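Local coordinates for protein glucosamine 6-phosphate N-acetyltransferase (Arabidopsis thaliana, PDB 3T90) that transfers the acetyl group of acetyl-CoA to D-glucosamine 6-phosphate, giving N-acetyl-D-glucosamine 6-phosphate for UDP-GlcNAc biosynthesis, at residues C54-E59 with K98-K103; L23-V28 with V91-R96; Y47-V52 with M109-S114. All blocks are in the same frame, centred on the assembly; numbering follows the deposited sequence. Where two conformers were deposited one is given.

Interaction 1. Residues C54-E59 with K98-K103; sequences CVIEEE and KQLGKK
I56 reaches from strand 51-58 against L100 and K103 in the first turn of helix 100-114, the helix that in the GNAT fold starts right after the acetyl-CoA-binding loop. Start at I56 CB, which points at the helix and branches. I56 CG2 comes no closer to L100 CD2 than 4.3 Å. CG1 stands anti to the carbonyl carbon (chi1 -61°), and the chain runs on straight (chi2 177°), so CD1 is the atom that meets the helix. That tip methyl does most of the touching: it sits 3.7 Å from the carbonyl oxygen L100 O and 4.0 Å from L100 CD2, where the two side chains meet at a slant. The contact is apolar, with no hydrogen bond across it. L100 also rests on A65 and A66 of strand 63-74, and I56 on V104 one turn on, so the helix start is seated on the sheet. By similarity, residues 97-102 bind acetyl-CoA; here G101 N donates to a sulfonate oxygen of a bound buffer molecule, consistent with an anion-binding helix start. K103 closes the edge with its stem: K103 CB lies 4.1 Å from I56 CD1, and beyond it the lysine chain turns away.

Interaction 2. Residues L23-V28 with V91-R96; sequences LGQLTV and VDSRFR
The side-chain amide of Q25 makes two hydrogen bonds to the turn after strand 82-91. Its OE1 accepts from the backbone S93 N at 3.0 Å, in the carbonyl plane and on a lone pair. Its NE2 gives an almost straight bond (175°) to D92 OD1 at 3.2 Å, leaving in the plane of the amide but landing from above the carboxylate, so the two flat groups stand nearly perpendicular (88°). R94 N reaches the same OD1 from the opposite face, closing an Asx turn, while R94 NH1 pairs with D92 OD2 by charge alone. Next to this, R96 grips V91 O side-on with NE and NH2, both at 2.8 Å, and S93 CA lies over one face of its guanidinium. The Q25 chain, extended beyond CG, is what spans the gap between the two loops. With an alanine here, S93 N and D92 OD1 would probably each lose a partner and segment 23-28 its polar tie to the turn. Farther out, Q25 and L26 rest on V90, while L26 and T27 pack on L77 of the second subunit. T27 binds substrate by similarity, and the turn leads from strand 82-91 into the acetyl-CoA-binding loop, the strand-loop-helix element at the heart of the GNAT fold.

Interaction 3. Residues Y47-V52 with M109-S114; sequences YGDDHV and MDHCKS
H111 swings its ring out from helix 100-114 with CG anti to the backbone N (chi1 -180°) and the ring twisted by a chi2 of 67°, which brings NE2 to D49 and one ring face to V52. The valine answers with CG1 anti to the backbone N, which leaves CG2 anti to the carbonyl carbon and places that methyl over the imidazole, 3.4 Å from the ring centroid and close to the ring normal, a CH-pi contact. H111 NE2 is the donor nitrogen: it gives a nearly straight hydrogen bond (169°) of 2.8 Å to D49 O, lying in the imidazole plane and arriving on a lone pair of the carbonyl. Bond at the edge and methyl on the face together would fix the rotation of the ring. D49 OD2 stands 3.6 Å from H111 CE1, and its negative charge would probably help polarise the imidazole. On the helix itself, S114 OG donates to H111 O. The contact thus fastens the last turn of helix 100-114 to the 3-10 turn leading into strand 51-58. V52 also packs on F107 and L108 of that helix and on V70 of strand 63-74, while D50 on the same turn meets Y47 of the second subunit.

How the interactions relate
From the N terminus, the chain passes 23-28, after helix 19-23, then 47-52 and 54-59 at the two ends of strand 51-58. It returns through 91-96, which closes the loop of interaction 2; then 98-103 closes interaction 1, and 109-114 closes interaction 3. Interaction 1 is nested inside interaction 3, since 54-59 and 98-103 both lie between 47-52 and 109-114. Both join strand 51-58 to helix 100-114, near its start and its end. Interaction 2 crosses both, joining the loop after helix 19-23 to the loop between strand 82-91 and helix 100-114. It touches interaction 1 where F95 packs against L100 and E58, and V91 against G101, but its nearest atoms stay about 10 Å from interaction 3.

Interaction 1. Residues C54-E59 with K98-K103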
ATOM      1  N   CYS A  54       0.360  13.889  -6.354  1.00  8.92           N
ATOM      2  CA  CYS A  54       1.174  15.025  -6.801  1.00 10.02           C
ATOM      3  C   CYS A  54       1.144  14.996  -8.333  1.00 10.40           C
ATOM      4  O   CYS A  54       1.238  13.918  -8.963  1.00 12.22           O
ATOM      5  CB  CYS A  54       2.630  14.743  -6.321  1.00 11.47           C
ATOM      6  SG  CYS A  54       3.838  15.902  -6.952  1.00 15.47           S
ATOM      7  N   VAL A  55       1.031  16.188  -8.924  1.00  8.88           N
ATOM      8  CA  VAL A  55       1.254  16.365 -10.372  1.00  9.95           C
ATOM      9  C   VAL A  55       2.210  17.484 -10.649  1.00  9.70           C
ATOM     10  O   VAL A  55       2.303  18.459  -9.842  1.00 10.62           O
ATOM     11  CB  VAL A  55      -0.085  16.656 -11.132  1.00  8.95           C
ATOM     12  CG1 VAL A  55      -1.039  15.463 -11.087  1.00  9.48           C
ATOM     13  CG2 VAL A  55      -0.748  17.965 -10.749  1.00 11.75           C
ATOM     14  N   ILE A  56       2.906  17.364 -11.765  1.00 10.74           N
ATOM     15  CA  ILE A  56       3.683  18.459 -12.263  1.00 10.96           C
ATOM     16  C   ILE A  56       3.081  18.814 -13.603  1.00 10.84           C
ATOM     17  O   ILE A  56       3.042  17.965 -14.514  1.00 10.20           O
ATOM     18  CB  ILE A  56       5.154  18.119 -12.439  1.00 11.08           C
ATOM     19  CG1 ILE A  56       5.719  17.733 -11.109  1.00 12.91           C
ATOM     20  CG2 ILE A  56       5.934  19.301 -13.096  1.00 13.46           C
ATOM     21  CD1 ILE A  56       7.257  17.273 -11.186  1.00 13.51           C
ATOM     22  N   GLU A  57       2.672  20.095 -13.755  1.00 12.59           N
ATOM     23  CA  GLU A  57       2.148  20.584 -15.000  1.00 14.74           C
ATOM     24  C   GLU A  57       3.231  21.288 -15.781  1.00 13.17           C
ATOM     25  O   GLU A  57       3.964  22.077 -15.175  1.00 16.04           O
ATOM     26  CB  GLU A  57       0.949  21.545 -14.751  1.00 13.62           C
ATOM     27  CG  GLU A  57       0.295  22.026 -16.037  1.00 17.12           C
ATOM     28  CD  GLU A  57      -0.910  22.966 -15.826  1.00 21.59           C
ATOM     29  OE1 GLU A  57      -1.656  22.825 -14.850  1.00 19.35           O
ATOM     30  OE2 GLU A  57      -1.119  23.882 -16.696  1.00 28.24           O
ATOM     31  N   GLU A  58       3.301  20.994 -17.078  1.00 14.41           N
ATOM     32  CA  GLU A  58       4.201  21.834 -17.955  1.00 16.73           C
ATOM     33  C   GLU A  58       3.281  22.947 -18.492  1.00 17.45           C
ATOM     34  O   GLU A  58       2.266  22.726 -19.170  1.00 17.16           O
ATOM     35  CB  GLU A  58       4.818  20.994 -19.054  1.00 16.83           C
ATOM     36  CG  GLU A  58       5.993  21.716 -19.747  1.00 17.58           C
ATOM     37  CD  GLU A  58       5.476  22.777 -20.748  1.00 20.09           C
ATOM     38  OE1 GLU A  58       4.632  22.417 -21.616  1.00 21.71           O
ATOM     39  OE2 GLU A  58       5.941  23.949 -20.571  1.00 23.78           O
ATOM     40  N   GLU A  59       3.741  24.149 -18.196  1.00 22.16           N
ATOM     41  CA  GLU A  59       2.953  25.366 -18.345  1.00 23.93           C
ATOM     42  C   GLU A  59       2.620  25.747 -19.787  1.00 23.77           C
ATOM     43  O   GLU A  59       1.493  26.118 -20.065  1.00 22.08           O
ATOM     44  CB  GLU A  59       3.684  26.502 -17.621  1.00 26.00           C
ATOM     45  CG  GLU A  59       3.582  26.409 -16.104  1.00 30.63           C
ATOM     46  CD  GLU A  59       3.854  27.754 -15.444  1.00 41.30           C
ATOM     47  OE1 GLU A  59       3.263  28.770 -15.911  1.00 43.82           O
ATOM     48  OE2 GLU A  59       4.659  27.803 -14.475  1.00 44.36           O
ATOM     49  N   LYS A  98      14.508  15.395 -17.259  1.00 21.73           N
ATOM     50  CA  LYS A  98      14.270  16.741 -16.683  1.00 21.06           C
ATOM     51  C   LYS A  98      14.103  16.756 -15.134  1.00 19.98           C
ATOM     52  O   LYS A  98      13.677  17.755 -14.534  1.00 22.04           O
ATOM     53  CB  LYS A  98      13.131  17.386 -17.450  1.00 22.00           C
ATOM     54  CG  LYS A  98      13.469  17.521 -18.991  1.00 24.86           C
ATOM     55  CD  LYS A  98      12.862  18.789 -19.653  1.00 31.13           C
ATOM     56  CE  LYS A  98      13.205  20.074 -18.870  1.00 34.22           C
ATOM     57  NZ  LYS A  98      14.409  20.907 -19.264  1.00 37.54           N
ATOM     58  N   GLN A  99      14.455  15.607 -14.556  0.50 19.66           N
ATOM     59  CA  GLN A  99      14.459  15.400 -13.146  0.50 18.94           C
ATOM     60  C   GLN A  99      13.069  15.553 -12.494  0.50 17.01           C
ATOM     61  O   GLN A  99      12.913  15.834 -11.298  0.50 18.35           O
ATOM     62  CB  GLN A  99      15.526  16.277 -12.514  0.50 19.82           C
ATOM     63  CG  GLN A  99      16.973  15.935 -13.006  0.50 21.65           C
ATOM     64  CD  GLN A  99      17.222  16.207 -14.485  0.50 20.72           C
ATOM     65  OE1 GLN A  99      16.760  17.219 -15.016  0.50 25.22           O
ATOM     66  NE2 GLN A  99      18.003  15.332 -15.143  0.50 14.29           N
ATOM     67  N   LEU A 100      12.030  15.289 -13.280  1.00 15.80           N
ATOM     68  CA  LEU A 100      10.685  15.407 -12.742  1.00 13.42           C
ATOM     69  C   LEU A 100      10.308  14.260 -11.802  1.00 12.18           C
ATOM     70  O   LEU A 100       9.592  14.467 -10.816  1.00 11.90           O
ATOM     71  CB  LEU A 100       9.677  15.514 -13.898  1.00 13.30           C
ATOM     72  CG  LEU A 100       9.846  16.713 -14.863  1.00 12.33           C
ATOM     73  CD1 LEU A 100       8.636  16.687 -15.772  1.00 13.10           C
ATOM     74  CD2 LEU A 100       9.917  18.095 -14.086  1.00 15.86           C
ATOM     75  N   GLY A 101      10.764  13.043 -12.120  1.00 12.67           N
ATOM     76  CA  GLY A 101      10.362  11.978 -11.227  1.00 11.31           C
ATOM     77  C   GLY A 101      10.946  12.101  -9.849  1.00 11.31           C
ATOM     78  O   GLY A 101      10.247  11.864  -8.868  1.00 10.43           O
ATOM     79  N   LYS A 102      12.196  12.621  -9.744  1.00 11.52           N
ATOM     80  CA  LYS A 102      12.773  12.851  -8.407  1.00 12.70           C
ATOM     81  C   LYS A 102      11.928  13.886  -7.646  1.00 10.05           C
ATOM     82  O   LYS A 102      11.714  13.792  -6.422  1.00 10.56           O
ATOM     83  CB  LYS A 102      14.232  13.301  -8.538  1.00 14.34           C
ATOM     84  CG  LYS A 102      14.916  13.658  -7.184  1.00 18.60           C
ATOM     85  CD  LYS A 102      16.461  13.569  -7.388  1.00 25.37           C
ATOM     86  CE  LYS A 102      17.237  13.720  -6.087  1.00 30.33           C
ATOM     87  NZ  LYS A 102      17.194  15.123  -5.555  1.00 32.22           N
ATOM     88  N   LYS A 103      11.524  14.948  -8.355  1.00 10.51           N
ATOM     89  CA  LYS A 103      10.715  15.993  -7.711  1.00 12.12           C
ATOM     90  C   LYS A 103       9.392  15.418  -7.155  1.00  9.76           C
ATOM     91  O   LYS A 103       8.933  15.798  -6.058  1.00 10.56           O
ATOM     92  CB  LYS A 103      10.450  17.199  -8.681  1.00 12.33           C
ATOM     93  CG  LYS A 103      11.689  17.988  -9.109  1.00 19.80           C
ATOM     94  CD  LYS A 103      11.295  19.190  -9.982  1.00 25.59           C
ATOM     95  CE  LYS A 103      12.512  20.082 -10.194  1.00 36.03           C
ATOM     96  NZ  LYS A 103      13.377  20.149  -8.953  1.00 38.91           N
TER

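Interaction 2. Residues L23-V28 with V91-R96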
ATOM      1  N   LEU A  23      -1.170   8.652 -17.185  1.00  8.41           N
ATOM      2  CA  LEU A  23      -1.196   7.345 -16.486  1.00  8.67           C
ATOM      3  C   LEU A  23      -1.086   6.161 -17.461  1.00  8.31           C
ATOM      4  O   LEU A  23      -0.555   5.127 -17.082  1.00  9.83           O
ATOM      5  CB  LEU A  23      -2.421   7.172 -15.583  1.00  7.71           C
ATOM      6  CG  LEU A  23      -2.435   8.089 -14.356  1.00  9.98           C
ATOM      7  CD1 LEU A  23      -3.790   8.046 -13.616  1.00 11.60           C
ATOM      8  CD2 LEU A  23      -1.244   7.771 -13.376  1.00 11.70           C
ATOM      9  N   GLY A  24      -1.620   6.327 -18.665  1.00  8.19           N
ATOM     10  CA  GLY A  24      -1.581   5.287 -19.689  1.00  8.14           C
ATOM     11  C   GLY A  24      -0.142   4.952 -20.126  1.00 11.92           C
ATOM     12  O   GLY A  24       0.055   3.894 -20.705  1.00 11.87           O
ATOM     13  N   GLN A  25       0.831   5.787 -19.833  1.00  9.70           N
ATOM     14  CA  GLN A  25       2.262   5.469 -20.076  1.00 10.05           C
ATOM     15  C   GLN A  25       2.834   4.531 -19.007  1.00 11.89           C
ATOM     16  O   GLN A  25       3.917   3.950 -19.211  1.00 13.54           O
ATOM     17  CB  GLN A  25       3.116   6.748 -20.133  1.00  9.06           C
ATOM     18  CG  GLN A  25       2.624   7.625 -21.314  1.00 12.08           C
ATOM     19  CD  GLN A  25       3.651   8.737 -21.604  1.00 12.10           C
ATOM     20  OE1 GLN A  25       4.853   8.604 -21.373  1.00 15.26           O
ATOM     21  NE2 GLN A  25       3.154   9.864 -22.081  1.00 18.45           N
ATOM     22  N   LEU A  26       2.105   4.360 -17.908  1.00 10.07           N
ATOM     23  CA  LEU A  26       2.471   3.354 -16.860  1.00  9.23           C
ATOM     24  C   LEU A  26       1.710   2.080 -17.137  1.00  9.48           C
ATOM     25  O   LEU A  26       2.380   1.016 -17.281  1.00  9.29           O
ATOM     26  CB  LEU A  26       2.172   3.912 -15.464  1.00 11.00           C
ATOM     27  CG  LEU A  26       2.427   2.920 -14.323  1.00 10.23           C
ATOM     28  CD1 LEU A  26       3.844   2.463 -14.178  1.00 14.74           C
ATOM     29  CD2 LEU A  26       1.976   3.694 -13.007  1.00 13.07           C
ATOM     30  N   THR A  27       0.366   2.090 -17.085  1.00  9.34           N
ATOM     31  CA  THR A  27      -0.344   0.844 -17.457  1.00  9.50           C
ATOM     32  C   THR A  27      -1.740   1.214 -17.950  1.00  8.98           C
ATOM     33  O   THR A  27      -2.079   2.410 -18.092  1.00 10.40           O
ATOM     34  CB  THR A  27      -0.355  -0.115 -16.299  1.00  7.70           C
ATOM     35  OG1 THR A  27      -0.709  -1.429 -16.801  1.00  8.39           O
ATOM     36  CG2 THR A  27      -1.375   0.244 -15.165  1.00 12.69           C
ATOM     37  N   VAL A  28      -2.539   0.199 -18.220  0.61  9.62           N
ATOM     38  CA  VAL A  28      -3.862   0.338 -18.802  0.61  9.19           C
ATOM     39  C   VAL A  28      -4.709   1.254 -17.904  0.61  7.65           C
ATOM     40  O   VAL A  28      -4.795   1.044 -16.685  0.61  9.60           O
ATOM     41  CB  VAL A  28      -4.532  -1.050 -18.834  0.61  9.79           C
ATOM     42  CG1 VAL A  28      -6.012  -0.953 -19.307  0.61 10.52           C
ATOM     43  CG2 VAL A  28      -3.701  -2.042 -19.639  0.61  8.45           C
ATOM     44  N   VAL A  91       6.462   9.621 -15.521  1.00 10.60           N
ATOM     45  CA  VAL A  91       6.882  10.853 -16.193  1.00 10.18           C
ATOM     46  C   VAL A  91       6.629  10.692 -17.665  1.00 10.23           C
ATOM     47  O   VAL A  91       6.978   9.650 -18.243  1.00 12.75           O
ATOM     48  CB  VAL A  91       8.371  11.124 -15.909  1.00 10.08           C
ATOM     49  CG1 VAL A  91       8.816  12.479 -16.598  1.00 12.90           C
ATOM     50  CG2 VAL A  91       8.560  11.210 -14.484  1.00 12.75           C
ATOM     51  N   ASP A  92       6.016  11.694 -18.298  1.00 10.53           N
ATOM     52  CA  ASP A  92       5.808  11.671 -19.768  1.00 12.37           C
ATOM     53  C   ASP A  92       7.173  11.421 -20.455  1.00 14.43           C
ATOM     54  O   ASP A  92       8.153  12.078 -20.097  1.00 14.70           O
ATOM     55  CB  ASP A  92       5.174  12.988 -20.186  1.00 11.38           C
ATOM     56  CG  ASP A  92       4.648  12.953 -21.610  1.00 16.65           C
ATOM     57  OD1 ASP A  92       5.163  12.269 -22.504  1.00 18.10           O
ATOM     58  OD2 ASP A  92       3.727  13.730 -21.853  1.00 23.76           O
ATOM     59  N   SER A  93       7.170  10.510 -21.414  1.00 15.26           N
ATOM     60  CA  SER A  93       8.392  10.117 -22.126  0.79 18.08           C
ATOM     61  C   SER A  93       9.054  11.366 -22.767  1.00 18.97           C
ATOM     62  O   SER A  93      10.302  11.441 -22.804  1.00 21.69           O
ATOM     63  CB  SER A  93       8.087   9.018 -23.158  0.79 18.44           C
ATOM     64  OG  SER A  93       7.089   9.458 -24.068  0.79 21.84           O
ATOM     65  N   ARG A  94       8.250  12.331 -23.193  1.00 20.88           N
ATOM     66  CA  ARG A  94       8.790  13.592 -23.764  1.00 23.85           C
ATOM     67  C   ARG A  94       9.686  14.326 -22.765  1.00 24.01           C
ATOM     68  O   ARG A  94      10.575  15.127 -23.138  1.00 25.22           O
ATOM     69  CB  ARG A  94       7.685  14.612 -24.087  1.00 25.62           C
ATOM     70  CG  ARG A  94       6.454  14.221 -24.860  1.00 33.75           C
ATOM     71  CD  ARG A  94       5.745  15.486 -25.446  1.00 43.85           C
ATOM     72  NE  ARG A  94       4.616  16.029 -24.670  1.00 49.76           N
ATOM     73  CZ  ARG A  94       3.429  15.419 -24.488  1.00 54.49           C
ATOM     74  NH1 ARG A  94       3.203  14.189 -24.973  1.00 53.28           N
ATOM     75  NH2 ARG A  94       2.460  16.029 -23.784  1.00 56.19           N
ATOM     76  N   PHE A  95       9.403  14.179 -21.483  1.00 20.22           N
ATOM     77  CA  PHE A  95      10.031  15.004 -20.470  1.00 21.67           C
ATOM     78  C   PHE A  95      10.957  14.185 -19.611  1.00 21.81           C
ATOM     79  O   PHE A  95      11.223  14.554 -18.480  1.00 21.91           O
ATOM     80  CB  PHE A  95       8.968  15.714 -19.577  1.00 21.09           C
ATOM     81  CG  PHE A  95       8.080  16.737 -20.315  1.00 23.04           C
ATOM     82  CD1 PHE A  95       8.633  17.924 -20.855  1.00 25.47           C
ATOM     83  CD2 PHE A  95       6.688  16.553 -20.423  1.00 24.10           C
ATOM     84  CE1 PHE A  95       7.846  18.822 -21.512  1.00 27.65           C
ATOM     85  CE2 PHE A  95       5.892  17.490 -21.072  1.00 27.30           C
ATOM     86  CZ  PHE A  95       6.490  18.640 -21.622  1.00 28.60           C
ATOM     87  N   ARG A  96      11.423  13.040 -20.097  1.00 22.53           N
ATOM     88  CA  ARG A  96      12.349  12.242 -19.287  1.00 25.32           C
ATOM     89  C   ARG A  96      13.733  12.935 -19.298  1.00 25.74           C
ATOM     90  O   ARG A  96      13.990  13.727 -20.190  1.00 26.66           O
ATOM     91  CB  ARG A  96      12.301  10.753 -19.670  1.00 27.53           C
ATOM     92  CG  ARG A  96      10.851  10.186 -19.405  1.00 31.25           C
ATOM     93  CD  ARG A  96      10.726   8.689 -19.166  1.00 32.94           C
ATOM     94  NE  ARG A  96       9.307   8.392 -19.123  1.00 34.82           N
ATOM     95  CZ  ARG A  96       8.677   7.336 -19.658  1.00 36.39           C
ATOM     96  NH1 ARG A  96       9.378   6.412 -20.335  1.00 37.96           N
ATOM     97  NH2 ARG A  96       7.311   7.221 -19.528  1.00 32.07           N
TER

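Interaction 3. Residues Y47-V52 with M109-S114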
ATOM      1  N   TYR A  47     -10.099  11.155   1.791  1.00 17.77           N
ATOM      2  CA  TYR A  47      -9.079  10.636   2.729  1.00 20.13           C
ATOM      3  C   TYR A  47      -8.181  11.708   3.210  1.00 18.21           C
ATOM      4  O   TYR A  47      -7.277  11.415   4.052  1.00 16.93           O
ATOM      5  CB  TYR A  47      -8.180   9.613   2.033  1.00 20.59           C
ATOM      6  CG  TYR A  47      -8.823   8.279   1.887  1.00 31.80           C
ATOM      7  CD1 TYR A  47      -8.404   7.192   2.659  1.00 39.56           C
ATOM      8  CD2 TYR A  47      -9.866   8.097   0.967  1.00 38.65           C
ATOM      9  CE1 TYR A  47      -9.017   5.940   2.520  1.00 46.17           C
ATOM     10  CE2 TYR A  47     -10.485   6.868   0.811  1.00 44.80           C
ATOM     11  CZ  TYR A  47     -10.072   5.784   1.601  1.00 48.72           C
ATOM     12  OH  TYR A  47     -10.697   4.541   1.447  1.00 52.21           O
ATOM     13  N   GLY A  48      -8.307  12.906   2.665  1.00 16.68           N
ATOM     14  CA  GLY A  48      -7.521  13.999   3.180  1.00 18.64           C
ATOM     15  C   GLY A  48      -6.052  13.756   3.049  1.00 18.59           C
ATOM     16  O   GLY A  48      -5.571  13.255   2.033  1.00 17.11           O
ATOM     17  N   ASP A  49      -5.339  14.117   4.103  1.00 18.39           N
ATOM     18  CA  ASP A  49      -3.913  13.971   4.069  1.00 15.56           C
ATOM     19  C   ASP A  49      -3.380  12.515   4.046  1.00 14.79           C
ATOM     20  O   ASP A  49      -2.198  12.299   3.858  1.00 13.72           O
ATOM     21  CB  ASP A  49      -3.281  14.783   5.228  1.00 17.77           C
ATOM     22  CG  ASP A  49      -3.062  16.286   4.879  1.00 23.77           C
ATOM     23  OD1 ASP A  49      -2.994  17.033   5.877  1.00 28.04           O
ATOM     24  OD2 ASP A  49      -2.892  16.740   3.686  1.00 25.71           O
ATOM     25  N   ASP A  50      -4.240  11.556   4.237  1.00 11.49           N
ATOM     26  CA  ASP A  50      -3.845  10.141   4.176  1.00 12.08           C
ATOM     27  C   ASP A  50      -3.770   9.618   2.723  1.00 10.03           C
ATOM     28  O   ASP A  50      -3.385   8.481   2.499  1.00 10.38           O
ATOM     29  CB  ASP A  50      -4.817   9.297   4.970  1.00 12.96           C
ATOM     30  CG  ASP A  50      -4.686   9.539   6.470  1.00 21.60           C
ATOM     31  OD1 ASP A  50      -3.539   9.571   6.922  1.00 20.61           O
ATOM     32  OD2 ASP A  50      -5.748   9.703   7.121  1.00 30.47           O
ATOM     33  N   HIS A  51      -4.146  10.448   1.727  1.00 10.28           N
ATOM     34  CA  HIS A  51      -4.043   9.937   0.289  1.00 12.53           C
ATOM     35  C   HIS A  51      -3.872  11.161  -0.611  1.00 15.08           C
ATOM     36  O   HIS A  51      -4.968  11.752  -0.920  1.00 16.37           O
ATOM     37  CB  HIS A  51      -5.286   9.074  -0.083  1.00 13.87           C
ATOM     38  CG  HIS A  51      -5.095   8.201  -1.322  1.00 15.27           C
ATOM     39  ND1 HIS A  51      -6.003   7.226  -1.729  1.00 18.91           N
ATOM     40  CD2 HIS A  51      -4.078   8.152  -2.179  1.00 13.75           C
ATOM     41  CE1 HIS A  51      -5.527   6.650  -2.840  1.00 17.71           C
ATOM     42  NE2 HIS A  51      -4.384   7.253  -3.163  1.00 13.44           N
ATOM     43  N   VAL A  52      -2.608  11.437  -1.037  1.00 13.42           N
ATOM     44  CA  VAL A  52      -2.118  12.646  -1.789  1.00 12.94           C
ATOM     45  C   VAL A  52      -1.668  12.212  -3.221  1.00 11.04           C
ATOM     46  O   VAL A  52      -1.058  11.170  -3.391  1.00 12.22           O
ATOM     47  CB  VAL A  52      -0.806  13.377  -1.185  1.00 15.41           C
ATOM     48  CG1 VAL A  52      -0.095  14.315  -2.253  1.00 16.10           C
ATOM     49  CG2 VAL A  52      -1.068  14.101   0.108  1.00 17.55           C
ATOM     50  N   MET A 109       7.610  12.036  -0.356  1.00  9.16           N
ATOM     51  CA  MET A 109       8.359  11.683   0.876  1.00 11.54           C
ATOM     52  C   MET A 109       8.243  12.810   1.881  1.00 12.02           C
ATOM     53  O   MET A 109       8.006  12.562   3.079  1.00 10.77           O
ATOM     54  CB  MET A 109       9.808  11.486   0.525  1.00 10.82           C
ATOM     55  CG  MET A 109      10.048  10.219  -0.239  1.00 14.64           C
ATOM     56  SD  MET A 109      11.836  10.221  -0.701  1.00 22.10           S
ATOM     57  CE  MET A 109      11.824   8.499  -1.060  1.00 22.47           C
ATOM     58  N   ASP A 110       8.304  14.037   1.399  1.00 11.36           N
ATOM     59  CA  ASP A 110       8.191  15.182   2.332  1.00 11.96           C
ATOM     60  C   ASP A 110       6.825  15.176   3.040  1.00 10.87           C
ATOM     61  O   ASP A 110       6.668  15.359   4.244  1.00 12.07           O
ATOM     62  CB  ASP A 110       8.320  16.528   1.551  1.00 12.45           C
ATOM     63  CG  ASP A 110       9.728  16.834   1.066  1.00 16.55           C
ATOM     64  OD1 ASP A 110      10.712  16.237   1.533  1.00 18.76           O
ATOM     65  OD2 ASP A 110       9.782  17.699   0.143  1.00 16.50           O
ATOM     66  N   HIS A 111       5.751  14.877   2.300  1.00 10.35           N
ATOM     67  CA  HIS A 111       4.449  14.782   2.880  1.00 10.21           C
ATOM     68  C   HIS A 111       4.403  13.656   3.959  1.00  9.69           C
ATOM     69  O   HIS A 111       3.899  13.861   5.084  1.00 11.16           O
ATOM     70  CB  HIS A 111       3.432  14.439   1.744  1.00  9.69           C
ATOM     71  CG  HIS A 111       2.062  14.330   2.286  1.00 10.92           C
ATOM     72  ND1 HIS A 111       1.358  15.419   2.798  1.00 17.17           N
ATOM     73  CD2 HIS A 111       1.301  13.230   2.529  1.00 13.04           C
ATOM     74  CE1 HIS A 111       0.189  14.985   3.246  1.00 15.58           C
ATOM     75  NE2 HIS A 111       0.141  13.669   3.123  1.00 12.40           N
ATOM     76  N   CYS A 112       4.932  12.499   3.629  1.00 10.23           N
ATOM     77  CA  CYS A 112       4.854  11.420   4.589  1.00 11.30           C
ATOM     78  C   CYS A 112       5.706  11.727   5.834  1.00 11.30           C
ATOM     79  O   CYS A 112       5.256  11.379   6.931  1.00 10.58           O
ATOM     80  CB  CYS A 112       5.397  10.170   3.993  1.00 11.73           C
ATOM     81  SG  CYS A 112       4.261   9.473   2.737  1.00 14.59           S
ATOM     82  N   LYS A 113       6.872  12.363   5.691  1.00 12.33           N
ATOM     83  CA  LYS A 113       7.711  12.682   6.856  1.00 12.12           C
ATOM     84  C   LYS A 113       6.925  13.651   7.716  1.00 12.09           C
ATOM     85  O   LYS A 113       6.834  13.482   8.975  1.00 13.97           O
ATOM     86  CB  LYS A 113       9.011  13.271   6.399  1.00 12.74           C
ATOM     87  CG  LYS A 113       9.872  13.489   7.635  1.00 17.64           C
ATOM     88  CD  LYS A 113      11.033  14.386   7.334  1.00 19.89           C
ATOM     89  CE  LYS A 113      12.037  13.858   6.436  1.00 27.92           C
ATOM     90  NZ  LYS A 113      13.181  14.834   6.678  1.00 28.33           N
ATOM     91  N   SER A 114       6.287  14.643   7.088  1.00 12.89           N
ATOM     92  CA  SER A 114       5.493  15.624   7.810  0.69 13.69           C
ATOM     93  C   SER A 114       4.263  15.037   8.533  1.00 12.97           C
ATOM     94  O   SER A 114       3.861  15.529   9.582  1.00 16.52           O
ATOM     95  CB  SER A 114       5.062  16.755   6.869  0.69 15.23           C
ATOM     96  OG  SER A 114       3.972  16.386   6.059  0.69 20.99           O
TER